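Local coordinates for protein alpha-1,3-glucanase (Bacillus circulans, PDB 5ZRU) that probably hydrolyses alpha-1,3-glucan through its family GH87 catalytic unit, the part of the longer enzyme present here, which also holds calcium and zinc ions, at residues L350-G353 / V354-A357. Numbering follows the deposited sequence.
Sequences LADG and VNFA. With CA (calcium ion), chain J.
Asp352 and Asn355 meet through a single side-chain hydrogen bond at the start of strand 354-357, Asn355 ND2 lying 3.0 Å from Asp352 OD2. The N-H points fairly straight at the oxygen (158°), which lies close to the amide plane of Asn355. Relative to the carboxylate, however, the donor comes from above its plane, and the two flat groups are turned 41° against each other. The carboxylate also holds a calcium ion with both oxygens, unequally: Asp352 OD1 is 2.3 Å from the metal and Asp352 OD2 2.7 Å. OD2, the oxygen shared with Asn355, is thus the one farther from calcium. Four waters and Asp375 complete the coordination. On Asn355, CG stands anti to the backbone N (chi1 -163°), which lets the amide reach back to the aspartate three residues earlier, while OD1 accepts a weak hydrogen bond from Trp381 N. Were Asn355 replaced by an alanine, OD2 would probably lose this N-H donor and a gap would open beside the carboxylate where the amide now lies. The pair belongs to the right-handed parallel beta-helix of the catalytic domain, where the loop after strand 345-347 turns into strand 354-357. This strand runs between strands 323-325 and 378-381, with Asn355 against Trp324 and Ala379, whereas Val354 packs against Val365 of strand 364-366.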
ATOM      1  N   LEU A 350       2.734  -2.661  -7.834  1.00  6.50           N
ATOM      2  CA  LEU A 350       3.411  -1.767  -8.775  1.00  9.01           C
ATOM      3  C   LEU A 350       2.719  -0.415  -8.906  1.00  8.75           C
ATOM      4  O   LEU A 350       3.332   0.535  -9.407  1.00  9.37           O
ATOM      5  CB  LEU A 350       3.506  -2.438 -10.151  1.00  5.50           C
ATOM      6  CG  LEU A 350       4.460  -3.635 -10.188  1.00  9.67           C
ATOM      7  CD1 LEU A 350       4.106  -4.600 -11.298  1.00 11.99           C
ATOM      8  CD2 LEU A 350       5.921  -3.160 -10.338  1.00  9.29           C
ATOM      9  N   ALA A 351       1.467  -0.307  -8.462  1.00  9.21           N
ATOM     10  CA  ALA A 351       0.722   0.950  -8.488  1.00  9.36           C
ATOM     11  C   ALA A 351      -0.166   1.036  -7.245  1.00  9.32           C
ATOM     12  O   ALA A 351       0.294   0.688  -6.158  1.00  9.73           O
ATOM     13  CB  ALA A 351      -0.104   1.069  -9.776  1.00 11.40           C
ATOM     14  N   ASP A 352      -1.426   1.474  -7.384  1.00  8.70           N
ATOM     15  CA  ASP A 352      -2.264   1.762  -6.216  1.00  7.50           C
ATOM     16  C   ASP A 352      -2.418   0.548  -5.308  1.00  9.29           C
ATOM     17  O   ASP A 352      -2.542  -0.585  -5.778  1.00  9.37           O
ATOM     18  CB  ASP A 352      -3.679   2.192  -6.628  1.00 11.43           C
ATOM     19  CG  ASP A 352      -3.692   3.369  -7.569  1.00 18.23           C
ATOM     20  OD1 ASP A 352      -2.904   3.347  -8.534  1.00 19.43           O
ATOM     21  OD2 ASP A 352      -4.525   4.281  -7.361  1.00 18.57           O
ATOM     22  N   GLY A 353      -2.481   0.793  -3.999  1.00  9.70           N
ATOM     23  CA  GLY A 353      -2.948  -0.246  -3.099  1.00  9.24           C
ATOM     24  C   GLY A 353      -4.418  -0.572  -3.326  1.00  7.52           C
ATOM     25  O   GLY A 353      -4.772  -1.716  -3.624  1.00  8.78           O
ATOM     26  N   VAL A 354      -5.283   0.432  -3.201  1.00  7.52           N
ATOM     27  CA  VAL A 354      -6.718   0.293  -3.449  1.00  5.77           C
ATOM     28  C   VAL A 354      -7.181   1.545  -4.174  1.00  8.18           C
ATOM     29  O   VAL A 354      -6.892   2.662  -3.730  1.00  8.89           O
ATOM     30  CB  VAL A 354      -7.548   0.135  -2.157  1.00  7.96           C
ATOM     31  CG1 VAL A 354      -9.069   0.048  -2.500  1.00  8.15           C
ATOM     32  CG2 VAL A 354      -7.110  -1.077  -1.347  1.00  9.19           C
ATOM     33  N   ASN A 355      -7.913   1.370  -5.270  1.00  5.68           N
ATOM     34  CA  ASN A 355      -8.585   2.495  -5.905  1.00  8.12           C
ATOM     35  C   ASN A 355     -10.076   2.205  -6.000  1.00  8.96           C
ATOM     36  O   ASN A 355     -10.483   1.201  -6.596  1.00  9.57           O
ATOM     37  CB  ASN A 355      -7.988   2.789  -7.284  1.00 11.40           C
ATOM     38  CG  ASN A 355      -8.366   4.171  -7.794  1.00 13.38           C
ATOM     39  OD1 ASN A 355      -9.543   4.543  -7.822  1.00 12.48           O
ATOM     40  ND2 ASN A 355      -7.363   4.950  -8.176  1.00 11.29           N
ATOM     41  N   PHE A 356     -10.880   3.076  -5.391  1.00  8.38           N
ATOM     42  CA  PHE A 356     -12.340   3.086  -5.532  1.00  8.21           C
ATOM     43  C   PHE A 356     -12.688   3.982  -6.718  1.00 10.23           C
ATOM     44  O   PHE A 356     -12.728   5.206  -6.583  1.00 10.58           O
ATOM     45  CB  PHE A 356     -12.995   3.617  -4.260  1.00  9.22           C
ATOM     46  CG  PHE A 356     -12.946   2.667  -3.084  1.00  9.75           C
ATOM     47  CD1 PHE A 356     -12.696   1.313  -3.265  1.00  8.33           C
ATOM     48  CD2 PHE A 356     -13.170   3.140  -1.788  1.00  9.78           C
ATOM     49  CE1 PHE A 356     -12.665   0.436  -2.164  1.00  7.65           C
ATOM     50  CE2 PHE A 356     -13.152   2.272  -0.692  1.00 10.26           C
ATOM     51  CZ  PHE A 356     -12.902   0.913  -0.886  1.00  8.95           C
ATOM     52  N   ALA A 357     -12.955   3.389  -7.880  1.00 10.30           N
ATOM     53  CA  ALA A 357     -13.133   4.160  -9.110  1.00  9.75           C
ATOM     54  C   ALA A 357     -14.538   3.951  -9.673  1.00  9.91           C
ATOM     55  O   ALA A 357     -15.337   3.176  -9.142  1.00 10.05           O
ATOM     56  CB  ALA A 357     -12.072   3.776 -10.148  1.00  9.98           C
TER
HETATM   57 CA    CA J 608      -2.947   5.618  -9.116  1.00 21.59          CA
HETATM   58  O   HOH W   1      -2.409   7.332 -10.317  1.00 24.87           O
HETATM   59  O   HOH W   2      -4.500   5.464 -10.786  1.00 30.56           O
HETATM   60  O   HOH W   3      -2.539   4.314 -10.956  1.00 32.06           O
HETATM   61  O   HOH W   4      -4.117   6.717  -7.818  1.00 15.34           O